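Side-chain contact in glycosylation Associate Protein 3 (Streptococcus agalactiae serotype V, PDB 6OYC), which probably works within the Gap123 complex in the glycosylation and accessory Sec secretion of serine-rich surface adhesins: residues S40-L43 with Y44-S47. Residues are numbered along the deposited sequence; the frame is centred on the assembly and turned at random.
Sequences STNL and YTWS
Asn42 turns its CG anti to the backbone N (chi1 -167°), and Thr45 sets OG1 beside its own N, which brings the amide end of the first to the hydroxyl of the second. The two side chains cross at about a right angle. Asn42 ND2 donates to Thr45 OG1 over 2.9 Å, with an N-H...O angle of 154° and the hydroxyl oxygen 15° out of the amide plane. Asn42 OD1 also lies 3.5 Å from Thr45 OG1, but at a poor angle for bonding. Ser122 OG, on the adjoining strand 118-125, completes the cluster: it is hydrogen-bonded to both Asn42 OD1 and Thr45 OG1, so both ends of the amide are engaged and its rotation is restrained. The backbone probably accounts for the meeting of residues three apart along a strand. Leu43 is helix-like, Tyr44 extended, and the backbones of both are hydrogen-bonded to Leu123 of the antiparallel partner, consistent with a classic beta bulge in strand 41-47, an outermost strand of the four-stranded sheet in this galactose-binding-clan domain. The extra residue of a bulge shifts the alternation, so that Asn42 and Thr45 come to the same side. Tyr44 CD2 lies 3.3 Å above the plane of the Trp46 ring, over its centre. The Tyr44 ring also meets that of Trp9, and Trp46 NE1 is hydrogen-bonded to Tyr8 O.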
ATOM      1  N   SER C  40      -7.740  -6.695  28.295  1.00 64.76           N
ATOM      2  CA  SER C  40      -7.216  -5.434  27.772  1.00 70.71           C
ATOM      3  C   SER C  40      -5.717  -5.621  27.582  1.00 65.76           C
ATOM      4  O   SER C  40      -4.955  -5.601  28.550  1.00 74.83           O
ATOM      5  CB  SER C  40      -7.524  -4.252  28.685  1.00 69.36           C
ATOM      6  OG  SER C  40      -7.603  -3.052  27.926  1.00 68.23           O
ATOM      7  N   THR C  41      -5.314  -5.820  26.339  1.00 60.14           N
ATOM      8  CA  THR C  41      -3.918  -5.990  25.980  1.00 56.90           C
ATOM      9  C   THR C  41      -3.520  -4.882  25.020  1.00 59.09           C
ATOM     10  O   THR C  41      -4.251  -4.581  24.065  1.00 54.63           O
ATOM     11  CB  THR C  41      -3.673  -7.349  25.326  1.00 59.90           C
ATOM     12  OG1 THR C  41      -4.367  -8.371  26.054  1.00 66.33           O
ATOM     13  CG2 THR C  41      -2.164  -7.661  25.279  1.00 57.97           C
ATOM     14  N   ASN C  42      -2.377  -4.267  25.287  1.00 56.50           N
ATOM     15  CA  ASN C  42      -1.756  -3.367  24.325  1.00 49.63           C
ATOM     16  C   ASN C  42      -1.047  -4.270  23.327  1.00 46.80           C
ATOM     17  O   ASN C  42       0.004  -4.834  23.630  1.00 47.53           O
ATOM     18  CB  ASN C  42      -0.802  -2.408  25.026  1.00 47.53           C
ATOM     19  CG  ASN C  42      -0.362  -1.264  24.136  1.00 50.00           C
ATOM     20  OD1 ASN C  42      -0.749  -0.114  24.337  1.00 47.91           O
ATOM     21  ND2 ASN C  42       0.458  -1.578  23.144  1.00 52.46           N
ATOM     22  N   LEU C  43      -1.649  -4.455  22.144  1.00 45.95           N
ATOM     23  CA  LEU C  43      -1.118  -5.417  21.180  1.00 39.92           C
ATOM     24  C   LEU C  43       0.065  -4.862  20.416  1.00 41.85           C
ATOM     25  O   LEU C  43       0.939  -5.629  19.992  1.00 38.25           O
ATOM     26  CB  LEU C  43      -2.190  -5.832  20.173  1.00 39.86           C
ATOM     27  CG  LEU C  43      -3.464  -6.470  20.712  1.00 48.10           C
ATOM     28  CD1 LEU C  43      -4.590  -6.268  19.715  1.00 48.82           C
ATOM     29  CD2 LEU C  43      -3.248  -7.962  21.005  1.00 48.51           C
ATOM     30  N   TYR C  44       0.097  -3.544  20.217  1.00 37.52           N
ATOM     31  CA  TYR C  44       1.140  -2.933  19.416  1.00 37.91           C
ATOM     32  C   TYR C  44       1.075  -1.426  19.591  1.00 37.07           C
ATOM     33  O   TYR C  44      -0.017  -0.856  19.690  1.00 34.31           O
ATOM     34  CB  TYR C  44       0.995  -3.315  17.931  1.00 36.57           C
ATOM     35  CG  TYR C  44       2.212  -2.908  17.162  1.00 39.35           C
ATOM     36  CD1 TYR C  44       3.394  -3.632  17.270  1.00 39.75           C
ATOM     37  CD2 TYR C  44       2.212  -1.756  16.381  1.00 37.29           C
ATOM     38  CE1 TYR C  44       4.534  -3.236  16.603  1.00 42.95           C
ATOM     39  CE2 TYR C  44       3.348  -1.359  15.691  1.00 39.49           C
ATOM     40  CZ  TYR C  44       4.507  -2.107  15.804  1.00 42.22           C
ATOM     41  OH  TYR C  44       5.648  -1.715  15.145  1.00 45.69           O
ATOM     42  N   THR C  45       2.241  -0.784  19.606  1.00 36.69           N
ATOM     43  CA  THR C  45       2.326   0.666  19.733  1.00 35.83           C
ATOM     44  C   THR C  45       3.285   1.226  18.691  1.00 34.13           C
ATOM     45  O   THR C  45       4.436   0.784  18.595  1.00 33.79           O
ATOM     46  CB  THR C  45       2.774   1.083  21.143  1.00 31.68           C
ATOM     47  OG1 THR C  45       1.738   0.767  22.077  1.00 35.79           O
ATOM     48  CG2 THR C  45       3.021   2.598  21.210  1.00 30.49           C
ATOM     49  N   TRP C  46       2.799   2.198  17.924  1.00 33.46           N
ATOM     50  CA  TRP C  46       3.578   3.014  17.006  1.00 30.52           C
ATOM     51  C   TRP C  46       3.993   4.318  17.686  1.00 29.91           C
ATOM     52  O   TRP C  46       3.297   4.826  18.568  1.00 31.35           O
ATOM     53  CB  TRP C  46       2.762   3.349  15.758  1.00 31.24           C
ATOM     54  CG  TRP C  46       2.319   2.186  14.938  1.00 35.79           C
ATOM     55  CD1 TRP C  46       2.965   1.658  13.861  1.00 36.44           C
ATOM     56  CD2 TRP C  46       1.104   1.434  15.090  1.00 33.84           C
ATOM     57  NE1 TRP C  46       2.241   0.610  13.340  1.00 37.80           N
ATOM     58  CE2 TRP C  46       1.090   0.457  14.068  1.00 38.18           C
ATOM     59  CE3 TRP C  46       0.037   1.482  15.992  1.00 31.12           C
ATOM     60  CZ2 TRP C  46       0.050  -0.468  13.926  1.00 35.12           C
ATOM     61  CZ3 TRP C  46      -1.001   0.570  15.844  1.00 34.76           C
ATOM     62  CH2 TRP C  46      -0.986  -0.393  14.822  1.00 33.87           C
ATOM     63  N   SER C  47       5.108   4.894  17.237  1.00 27.87           N
ATOM     64  CA  SER C  47       5.625   6.075  17.919  1.00 30.28           C
ATOM     65  C   SER C  47       6.126   7.123  16.929  1.00 28.56           C
ATOM     66  O   SER C  47       6.669   6.796  15.869  1.00 30.63           O
ATOM     67  CB  SER C  47       6.756   5.701  18.898  1.00 27.45           C
ATOM     68  OG  SER C  47       7.246   6.882  19.509  1.00 37.46           O
TER